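Local coordinates for extracellular fatty acid-binding protein (Gallus gallus, PDB 3SAO) that binds bacterial ferric siderophores and lysophosphatidic acids as a secreted lipocalin, and may thereby act as an antibacterial factor of innate immunity, at residues S6-L17 with M31-F40. Residues are numbered along the deposited sequence; the frame is centred on the assembly and turned at random.
Sequences SEVAGKWYIVAL and MKMVMARISF. With NKN ((2R)-2-hydroxy-3-(phosphonooxy)propyl tetradecanoate), chain C.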
ATOM      1  N   SER A   6       3.322  17.421  -2.482  1.00 57.86           N
ATOM      2  CA  SER A   6       2.394  17.747  -3.603  1.00 59.46           C
ATOM      3  C   SER A   6       2.631  16.798  -4.797  1.00 57.75           C
ATOM      4  O   SER A   6       1.668  16.411  -5.495  1.00 61.83           O
ATOM      5  CB  SER A   6       2.582  19.207  -4.022  1.00 61.27           C
ATOM      6  OG  SER A   6       3.950  19.472  -4.320  1.00 63.88           O
ATOM      7  N   GLU A   7       3.884  16.381  -4.981  1.00 73.58           N
ATOM      8  CA  GLU A   7       4.288  15.552  -6.130  1.00 68.72           C
ATOM      9  C   GLU A   7       3.720  14.136  -6.065  1.00 60.55           C
ATOM     10  O   GLU A   7       3.850  13.373  -7.011  1.00 59.49           O
ATOM     11  CB  GLU A   7       5.820  15.470  -6.224  1.00 67.93           C
ATOM     12  N   VAL A   8       3.090  13.800  -4.946  1.00 56.14           N
ATOM     13  CA  VAL A   8       2.637  12.435  -4.678  1.00 55.71           C
ATOM     14  C   VAL A   8       1.280  12.082  -5.354  1.00 50.79           C
ATOM     15  O   VAL A   8       0.872  10.909  -5.365  1.00 49.42           O
ATOM     16  CB  VAL A   8       2.641  12.199  -3.136  1.00 56.46           C
ATOM     17  CG1 VAL A   8       1.614  11.175  -2.723  1.00 62.00           C
ATOM     18  CG2 VAL A   8       4.057  11.752  -2.677  1.00 60.21           C
ATOM     19  N   ALA A   9       0.588  13.065  -5.942  1.00 48.81           N
ATOM     20  CA  ALA A   9      -0.696  12.775  -6.583  1.00 46.94           C
ATOM     21  C   ALA A   9      -0.513  11.855  -7.790  1.00 47.05           C
ATOM     22  O   ALA A   9       0.506  11.903  -8.494  1.00 48.45           O
ATOM     23  CB  ALA A   9      -1.442  14.067  -7.003  1.00 50.44           C
ATOM     24  N   GLY A  10      -1.482  10.973  -7.981  1.00 43.04           N
ATOM     25  CA  GLY A  10      -1.580  10.183  -9.193  1.00 42.30           C
ATOM     26  C   GLY A  10      -1.319   8.729  -8.946  1.00 40.89           C
ATOM     27  O   GLY A  10      -1.605   8.196  -7.866  1.00 39.74           O
ATOM     28  N   LYS A  11      -0.865   8.054  -9.990  1.00 40.39           N
ATOM     29  CA  LYS A  11      -0.859   6.592 -10.039  1.00 39.19           C
ATOM     30  C   LYS A  11       0.388   5.992  -9.382  1.00 38.07           C
ATOM     31  O   LYS A  11       1.519   6.464  -9.604  1.00 41.64           O
ATOM     32  CB  LYS A  11      -0.949   6.137 -11.505  1.00 41.95           C
ATOM     33  CG  LYS A  11      -0.915   4.636 -11.692  1.00 40.32           C
ATOM     34  CD  LYS A  11      -0.881   4.320 -13.196  1.00 44.00           C
ATOM     35  CE  LYS A  11      -0.930   2.866 -13.533  1.00 48.11           C
ATOM     36  NZ  LYS A  11      -1.161   2.640 -15.023  1.00 42.86           N
ATOM     37  N   TRP A  12       0.154   5.025  -8.499  1.00 37.23           N
ATOM     38  CA  TRP A  12       1.196   4.262  -7.807  1.00 38.25           C
ATOM     39  C   TRP A  12       0.888   2.768  -7.909  1.00 39.77           C
ATOM     40  O   TRP A  12      -0.240   2.379  -8.217  1.00 37.58           O
ATOM     41  CB  TRP A  12       1.239   4.646  -6.338  1.00 38.99           C
ATOM     42  CG  TRP A  12       1.744   6.020  -6.038  1.00 38.48           C
ATOM     43  CD1 TRP A  12       1.026   7.207  -6.072  1.00 38.10           C
ATOM     44  CD2 TRP A  12       3.100   6.387  -5.729  1.00 39.72           C
ATOM     45  NE1 TRP A  12       1.865   8.269  -5.801  1.00 41.61           N
ATOM     46  CE2 TRP A  12       3.132   7.796  -5.568  1.00 39.56           C
ATOM     47  CE3 TRP A  12       4.280   5.656  -5.514  1.00 42.35           C
ATOM     48  CZ2 TRP A  12       4.298   8.484  -5.193  1.00 46.12           C
ATOM     49  CZ3 TRP A  12       5.447   6.349  -5.171  1.00 42.56           C
ATOM     50  CH2 TRP A  12       5.442   7.750  -5.006  1.00 42.94           C
ATOM     51  N   TYR A  13       1.890   1.938  -7.626  1.00 39.18           N
ATOM     52  CA  TYR A  13       1.716   0.513  -7.449  1.00 40.01           C
ATOM     53  C   TYR A  13       2.225   0.116  -6.077  1.00 39.20           C
ATOM     54  O   TYR A  13       3.189   0.683  -5.609  1.00 41.55           O
ATOM     55  CB  TYR A  13       2.551  -0.238  -8.470  1.00 42.70           C
ATOM     56  CG  TYR A  13       2.223   0.052  -9.907  1.00 40.53           C
ATOM     57  CD1 TYR A  13       2.894   1.045 -10.607  1.00 45.99           C
ATOM     58  CD2 TYR A  13       1.262  -0.694 -10.571  1.00 45.14           C
ATOM     59  CE1 TYR A  13       2.601   1.302 -11.948  1.00 49.55           C
ATOM     60  CE2 TYR A  13       0.959  -0.446 -11.898  1.00 47.56           C
ATOM     61  CZ  TYR A  13       1.649   0.524 -12.600  1.00 52.22           C
ATOM     62  OH  TYR A  13       1.365   0.738 -13.940  1.00 55.74           O
ATOM     63  N   ILE A  14       1.537  -0.805  -5.422  1.00 38.66           N
ATOM     64  CA  ILE A  14       2.014  -1.448  -4.225  1.00 37.89           C
ATOM     65  C   ILE A  14       2.718  -2.733  -4.667  1.00 38.43           C
ATOM     66  O   ILE A  14       2.098  -3.636  -5.221  1.00 39.24           O
ATOM     67  CB  ILE A  14       0.886  -1.724  -3.287  1.00 38.57           C
ATOM     68  CG1 ILE A  14       0.137  -0.413  -2.991  1.00 42.91           C
ATOM     69  CG2 ILE A  14       1.409  -2.413  -1.995  1.00 42.98           C
ATOM     70  CD1 ILE A  14      -1.134  -0.556  -2.186  1.00 42.31           C
ATOM     71  N   VAL A  15       4.029  -2.769  -4.461  1.00 41.20           N
ATOM     72  CA  VAL A  15       4.880  -3.747  -5.146  1.00 39.71           C
ATOM     73  C   VAL A  15       5.508  -4.731  -4.162  1.00 41.10           C
ATOM     74  O   VAL A  15       6.057  -5.753  -4.571  1.00 42.39           O
ATOM     75  CB  VAL A  15       5.977  -3.063  -6.019  1.00 41.22           C
ATOM     76  CG1 VAL A  15       5.342  -2.117  -7.014  1.00 40.67           C
ATOM     77  CG2 VAL A  15       7.034  -2.343  -5.133  1.00 43.69           C
ATOM     78  N   ALA A  16       5.379  -4.472  -2.862  1.00 40.81           N
ATOM     79  CA  ALA A  16       5.827  -5.438  -1.852  1.00 41.18           C
ATOM     80  C   ALA A  16       5.124  -5.162  -0.539  1.00 41.40           C
ATOM     81  O   ALA A  16       4.654  -4.071  -0.301  1.00 41.46           O
ATOM     82  CB  ALA A  16       7.345  -5.376  -1.658  1.00 43.22           C
ATOM     83  N   LEU A  17       5.075  -6.197   0.273  1.00 41.99           N
ATOM     84  CA  LEU A  17       4.363  -6.271   1.528  1.00 42.23           C
ATOM     85  C   LEU A  17       5.214  -7.015   2.515  1.00 44.60           C
ATOM     86  O   LEU A  17       6.003  -7.890   2.143  1.00 44.80           O
ATOM     87  CB  LEU A  17       3.064  -7.061   1.367  1.00 41.82           C
ATOM     88  CG  LEU A  17       2.098  -6.582   0.284  1.00 45.58           C
ATOM     89  CD1 LEU A  17       0.927  -7.604   0.200  1.00 48.66           C
ATOM     90  CD2 LEU A  17       1.601  -5.188   0.570  1.00 44.45           C
ATOM     91  N   MET A  31      -0.782 -13.439  -3.969  1.00 55.61           N
ATOM     92  CA  MET A  31      -1.035 -12.014  -4.002  1.00 52.97           C
ATOM     93  C   MET A  31      -0.355 -11.372  -5.205  1.00 51.00           C
ATOM     94  O   MET A  31       0.687 -11.844  -5.683  1.00 51.02           O
ATOM     95  CB  MET A  31      -0.556 -11.370  -2.699  1.00 51.44           C
ATOM     96  CG  MET A  31      -1.339 -11.817  -1.468  1.00 53.56           C
ATOM     97  SD  MET A  31      -0.858 -10.925   0.049  1.00 59.26           S
ATOM     98  CE  MET A  31      -1.889 -11.757   1.263  1.00 66.07           C
ATOM     99  N   LYS A  32      -1.023 -10.374  -5.756  1.00 48.14           N
ATOM    100  CA  LYS A  32      -0.549  -9.656  -6.940  1.00 48.54           C
ATOM    101  C   LYS A  32      -0.419  -8.182  -6.607  1.00 46.04           C
ATOM    102  O   LYS A  32      -1.057  -7.682  -5.678  1.00 43.13           O
ATOM    103  CB  LYS A  32      -1.528  -9.792  -8.095  1.00 48.61           C
ATOM    104  CG  LYS A  32      -1.785 -11.218  -8.533  1.00 55.53           C
ATOM    105  CD  LYS A  32      -0.507 -11.918  -8.961  1.00 56.33           C
ATOM    106  CE  LYS A  32      -0.798 -13.055  -9.951  1.00 63.24           C
ATOM    107  NZ  LYS A  32      -1.798 -14.005  -9.426  1.00 60.80           N
ATOM    108  N   MET A  33       0.340  -7.488  -7.436  1.00 44.97           N
ATOM    109  CA  MET A  33       0.517  -6.058  -7.345  1.00 42.30           C
ATOM    110  C   MET A  33      -0.798  -5.283  -7.370  1.00 42.62           C
ATOM    111  O   MET A  33      -1.731  -5.610  -8.113  1.00 40.75           O
ATOM    112  CB  MET A  33       1.420  -5.597  -8.495  1.00 42.95           C
ATOM    113  CG  MET A  33       2.056  -4.261  -8.338  1.00 47.43           C
ATOM    114  SD  MET A  33       3.164  -3.862  -9.726  1.00 49.28           S
ATOM    115  CE  MET A  33       4.462  -5.061  -9.566  1.00 43.85           C
ATOM    116  N   VAL A  34      -0.897  -4.334  -6.454  1.00 38.78           N
ATOM    117  CA  VAL A  34      -2.094  -3.495  -6.326  1.00 38.53           C
ATOM    118  C   VAL A  34      -1.860  -2.149  -6.998  1.00 39.83           C
ATOM    119  O   VAL A  34      -0.831  -1.508  -6.771  1.00 39.97           O
ATOM    120  CB  VAL A  34      -2.417  -3.294  -4.862  1.00 42.31           C
ATOM    121  CG1 VAL A  34      -3.669  -2.407  -4.686  1.00 39.44           C
ATOM    122  CG2 VAL A  34      -2.602  -4.638  -4.224  1.00 41.50           C
ATOM    123  N   MET A  35      -2.796  -1.732  -7.838  1.00 37.68           N
ATOM    124  CA  MET A  35      -2.733  -0.386  -8.408  1.00 37.39           C
ATOM    125  C   MET A  35      -3.462   0.582  -7.469  1.00 39.23           C
ATOM    126  O   MET A  35      -4.475   0.254  -6.839  1.00 39.54           O
ATOM    127  CB  MET A  35      -3.291  -0.326  -9.842  1.00 39.33           C
ATOM    128  CG  MET A  35      -3.017   0.975 -10.554  1.00 44.38           C
ATOM    129  SD  MET A  35      -3.916   1.184 -12.104  1.00 47.53           S
ATOM    130  CE  MET A  35      -3.316  -0.251 -13.008  1.00 49.09           C
ATOM    131  N   ALA A  36      -2.864   1.746  -7.296  1.00 37.31           N
ATOM    132  CA  ALA A  36      -3.457   2.772  -6.444  1.00 39.46           C
ATOM    133  C   ALA A  36      -3.476   4.128  -7.164  1.00 40.95           C
ATOM    134  O   ALA A  36      -2.636   4.423  -8.026  1.00 43.02           O
ATOM    135  CB  ALA A  36      -2.723   2.849  -5.119  1.00 37.84           C
ATOM    136  N   ARG A  37      -4.443   4.959  -6.825  1.00 39.82           N
ATOM    137  CA  ARG A  37      -4.345   6.378  -7.165  1.00 41.25           C
ATOM    138  C   ARG A  37      -4.533   7.233  -5.930  1.00 39.14           C
ATOM    139  O   ARG A  37      -5.481   7.033  -5.182  1.00 41.30           O
ATOM    140  CB  ARG A  37      -5.383   6.771  -8.225  1.00 45.78           C
ATOM    141  CG  ARG A  37      -5.191   8.201  -8.690  1.00 51.02           C
ATOM    142  CD  ARG A  37      -6.344   8.684  -9.533  1.00 63.12           C
ATOM    143  NE  ARG A  37      -6.274   8.271 -10.936  1.00 59.70           N
ATOM    144  CZ  ARG A  37      -7.160   7.456 -11.520  1.00 72.79           C
ATOM    145  NH1 ARG A  37      -8.128   6.885 -10.804  1.00 75.08           N
ATOM    146  NH2 ARG A  37      -7.083   7.187 -12.821  1.00 68.52           N
ATOM    147  N   ILE A  38      -3.673   8.229  -5.773  1.00 39.21           N
ATOM    148  CA  ILE A  38      -3.752   9.146  -4.641  1.00 40.20           C
ATOM    149  C   ILE A  38      -4.250  10.494  -5.124  1.00 43.32           C
ATOM    150  O   ILE A  38      -3.687  11.027  -6.105  1.00 40.63           O
ATOM    151  CB  ILE A  38      -2.343   9.342  -4.012  1.00 43.50           C
ATOM    152  CG1 ILE A  38      -1.766   8.014  -3.528  1.00 46.44           C
ATOM    153  CG2 ILE A  38      -2.418  10.331  -2.868  1.00 44.17           C
ATOM    154  CD1 ILE A  38      -0.400   8.163  -2.858  1.00 47.38           C
ATOM    155  N   SER A  39      -5.258  11.044  -4.418  1.00 42.11           N
ATOM    156  CA  SER A  39      -5.827  12.362  -4.662  1.00 43.11           C
ATOM    157  C   SER A  39      -5.912  13.154  -3.355  1.00 48.22           C
ATOM    158  O   SER A  39      -6.241  12.591  -2.314  1.00 48.47           O
ATOM    159  CB  SER A  39      -7.242  12.228  -5.203  1.00 43.16           C
ATOM    160  OG  SER A  39      -7.271  11.308  -6.285  1.00 50.42           O
ATOM    161  N   PHE A  40      -5.586  14.440  -3.413  1.00 48.76           N
ATOM    162  CA  PHE A  40      -5.567  15.291  -2.231  1.00 52.42           C
ATOM    163  C   PHE A  40      -6.851  16.113  -2.154  1.00 54.57           C
ATOM    164  O   PHE A  40      -7.390  16.524  -3.179  1.00 54.75           O
ATOM    165  CB  PHE A  40      -4.334  16.193  -2.247  1.00 55.86           C
ATOM    166  CG  PHE A  40      -3.048  15.442  -1.945  1.00 63.40           C
ATOM    167  CD1 PHE A  40      -2.127  15.174  -2.947  1.00 67.90           C
ATOM    168  CD2 PHE A  40      -2.808  14.935  -0.674  1.00 69.60           C
ATOM    169  CE1 PHE A  40      -0.961  14.464  -2.680  1.00 70.63           C
ATOM    170  CE2 PHE A  40      -1.643  14.218  -0.394  1.00 73.06           C
ATOM    171  CZ  PHE A  40      -0.723  13.972  -1.408  1.00 72.84           C
TER
HETATM  172  OAA NKN C 161      -3.278   1.996   3.524  1.00 61.99           O
HETATM  173  OAB NKN C 161      -1.083   1.131   3.794  1.00 63.39           O
HETATM  174  PAC NKN C 161      -1.938   1.931   2.854  1.00 49.42           P
HETATM  175  OAD NKN C 161      -1.943   1.473   1.417  1.00 51.02           O
HETATM  176  OAE NKN C 161       2.474   7.037  -1.246  1.00 76.44           O
HETATM  177  OAF NKN C 161      -1.334   3.413   2.818  1.00 51.19           O
HETATM  178  CAG NKN C 161      -1.788   4.504   2.009  1.00 54.20           C
HETATM  179  CAH NKN C 161      -0.770   5.640   2.010  1.00 62.08           C
HETATM  180  CAI NKN C 161      -0.342   6.196   0.641  1.00 68.87           C
HETATM  181  OAJ NKN C 161       1.086   6.397   0.574  1.00 71.76           O
HETATM  182  CAK NKN C 161       1.809   7.367  -0.263  1.00 74.00           C
HETATM  183  CAL NKN C 161       1.815   8.820   0.135  1.00 71.56           C
HETATM  184  CAM NKN C 161       3.252   9.253   0.390  1.00 71.15           C
HETATM  185  CAN NKN C 161       3.333  10.588   1.120  1.00 69.56           C
HETATM  186  CAO NKN C 161       1.960  11.080   1.577  1.00 67.66           C
HETATM  187  OAY NKN C 161      -1.376   6.713   2.737  1.00 74.60           O
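I38, I14 and M33 bury the most surface where the antiparallel strands 10-17 and 34-40 pair in the wall of the lipocalin barrel. I38 CD1 lies 3.6 Å from W12 CD1 and equally near V8 CG1; the same methyl is 3.5 Å from ester carbonyl oxygen OAE of the bound lysophosphatidic acid. With CG1 set beside the backbone N (chi1 -59°) and the chain extended beyond it, this methyl reaches the ligand. OAE sits over one face of the W12 ring, which is helped to hold its turn by NE1 donating to V8 O at 2.9 Å, the acceptor lying 7° out of the ring plane. I14 points to the same face of the sheet as W12 and I38 and lies alongside V34, CB to CB 4.0 Å; its side chain also touches Y50 and Y114, both ligand-binding residues. M33, beyond the regular pairing, sends SD obliquely to the Y13 ring as a Met-aromatic contact, 4.6 Å from the centroid and 46° off its normal, while V15 CG1 packs against the same sulfur. Backbone hydrogen bonds join G10 with I38 and W12 with A36 in both directions; I14 N donates to V34 O at 2.8 Å, but the return bond from V34 N to I14 O is weak at 3.3 Å. The chemistry thus implies a division of labour: backbone N-H...O=C hydrogen bonds hold the strands in register, while V8 and I38 pack against the ester carbonyl and the start of the acyl chain, with the W12 ring beside them.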